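Local coordinates for malonyl acyl carrier protein transacylase (Streptococcus pneumoniae, PDB 3IM8) that probably transfers the malonyl group from malonyl-CoA to holo-acyl carrier protein, supplying malonyl-ACP for fatty acid synthesis, at residues Thr50-Asp53 and Lys54-Thr58. Residues are numbered along the deposited sequence; the frame is centred on the assembly and turned at random.
Sequences TEED and KLNQT
Glu51 and Leu55 are joined through the backbone, Leu55 N donating to Glu51 O at 3.0 Å with an N-H...O angle of 152°. One residue on, Asn56 N bonds to Glu52 O at 3.2 Å, and a weak second bond runs from the same Asn56 N to Asp53 O. The two i to i+4 bonds, with the weak i to i+3 bond beside them, make up a single helical turn, 52-55, with Glu51 as its N-cap residue; Gln57 N closes the far end with an i to i+3 bond to Lys54 O (2.9 Å) and belongs to the N-cap residue of the next helix.

Charge pairing joins side chains three residues apart. Those of Glu51 and Lys54 slant across one another, Glu51 CB lying 4.0 Å from Lys54 CB. With CG anti to the carbonyl carbon in both residues and the chains extended beyond it, carboxylate and amine meet in a salt bridge between Glu51 OE1 and Lys54 NZ, although the modelled place of Glu51 OE1 is doubtful.

Polar and van der Waals contacts supply the rest. The side chains of Glu52 and Asn56 run alongside each other, Glu52 CG 4.1 Å from Asn56 ND2, with carboxylate and amide planes turned 65° apart. A water donates to Asp53 OD1 (2.7 Å) and weakly accepts from Asn56 ND2, while Asn56 OD1 is bonded to Gln14 NE2. Gln57 lays CG against Asp53 O at 3.1 Å.

This short surface turn links helix 44-50 to helix 58-78: buried Leu55 packs on Leu47, Ile48 and Ala64, Lys54 touches Tyr60, and Gln57 reaches Glu120 of helix 105-122.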
loop_
_atom_site.group_PDB
_atom_site.type_symbol
_atom_site.label_atom_id
_atom_site.label_comp_id
_atom_site.label_asym_id
_atom_site.label_seq_id
_atom_site.Cartn_x
_atom_site.Cartn_y
_atom_site.Cartn_z
ATOM N N THR A 50 21.996 0.962 4.112
ATOM C CA THR A 50 22.958 1.998 4.519
ATOM C C THR A 50 22.499 3.443 4.268
ATOM O O THR A 50 23.041 4.344 4.898
ATOM C CB THR A 50 24.327 1.799 3.831
ATOM O OG1 THR A 50 24.611 0.399 3.719
ATOM C CG2 THR A 50 25.473 2.486 4.616
ATOM N N GLU A 51 21.598 3.665 3.322
ATOM C CA GLU A 51 21.192 5.026 2.996
ATOM C C GLU A 51 19.827 5.292 3.596
ATOM O O GLU A 51 18.807 5.059 2.948
ATOM C CB GLU A 51 21.153 5.228 1.481
ATOM C CG GLU A 51 22.524 5.276 0.826
ATOM C CD GLU A 51 22.447 5.230 -0.687
ATOM O OE1 GLU A 51 23.132 6.043 -1.344
ATOM O OE2 GLU A 51 21.703 4.381 -1.221
ATOM N N GLU A 52 19.796 5.766 4.838
ATOM C CA GLU A 52 18.528 5.888 5.493
ATOM C C GLU A 52 17.668 7.026 4.893
ATOM O O GLU A 52 16.459 6.863 4.703
ATOM C CB GLU A 52 18.672 5.979 7.013
ATOM C CG GLU A 52 17.352 5.742 7.674
ATOM C CD GLU A 52 17.424 5.335 9.130
ATOM O OE1 GLU A 52 16.333 5.334 9.761
ATOM O OE2 GLU A 52 18.544 5.016 9.646
ATOM N N ASP A 53 18.276 8.144 4.521
ATOM C CA ASP A 53 17.485 9.239 3.966
ATOM C C ASP A 53 16.899 8.918 2.594
ATOM O O ASP A 53 15.763 9.265 2.290
ATOM C CB ASP A 53 18.314 10.510 3.899
ATOM C CG ASP A 53 18.552 11.116 5.265
ATOM O OD1 ASP A 53 17.754 10.860 6.196
ATOM O OD2 ASP A 53 19.519 11.886 5.383
ATOM N N LYS A 54 17.679 8.260 1.763
ATOM C CA LYS A 54 17.169 7.854 0.456
ATOM C C LYS A 54 16.045 6.822 0.623
ATOM O O LYS A 54 15.068 6.837 -0.096
ATOM C CB LYS A 54 18.289 7.251 -0.411
ATOM C CG LYS A 54 19.320 8.223 -0.895
ATOM C CD LYS A 54 19.871 7.625 -2.131
ATOM C CE LYS A 54 21.306 8.008 -2.343
ATOM N NZ LYS A 54 21.837 7.005 -3.309
ATOM N N LEU A 55 16.224 5.909 1.571
ATOM C CA LEU A 55 15.240 4.849 1.810
ATOM C C LEU A 55 13.867 5.479 2.099
ATOM O O LEU A 55 12.826 4.915 1.689
ATOM C CB LEU A 55 15.682 3.872 2.939
ATOM C CG LEU A 55 14.748 2.697 3.366
ATOM C CD1 LEU A 55 14.385 1.703 2.196
ATOM C CD2 LEU A 55 15.226 1.918 4.565
ATOM N N ASN A 56 13.877 6.616 2.815
ATOM C CA ASN A 56 12.676 7.360 3.199
ATOM C C ASN A 56 12.217 8.384 2.144
ATOM O O ASN A 56 11.227 9.081 2.368
ATOM C CB ASN A 56 12.896 8.055 4.574
ATOM C CG ASN A 56 12.925 7.060 5.735
ATOM O OD1 ASN A 56 12.285 6.012 5.666
ATOM N ND2 ASN A 56 13.672 7.368 6.785
ATOM N N GLN A 57 12.950 8.493 1.025
ATOM C CA GLN A 57 12.545 9.305 -0.155
ATOM C C GLN A 57 11.700 8.510 -1.176
ATOM O O GLN A 57 12.204 7.618 -1.843
ATOM C CB GLN A 57 13.748 9.923 -0.880
ATOM C CG GLN A 57 14.505 10.954 -0.024
ATOM C CD GLN A 57 15.825 11.401 -0.696
ATOM O OE1 GLN A 57 15.890 11.480 -1.940
ATOM N NE2 GLN A 57 16.905 11.668 0.140
ATOM N N THR A 58 10.449 8.947 -1.329
ATOM C CA THR A 58 9.413 8.269 -2.106
ATOM C C THR A 58 9.891 7.543 -3.377
ATOM O O THR A 58 9.522 6.369 -3.600
ATOM C CB THR A 58 8.189 9.226 -2.358
ATOM O OG1 THR A 58 7.820 9.850 -1.121
ATOM C CG2 THR A 58 6.975 8.452 -2.900
HETATM O O HOH W 1 16.366 9.326 7.857
#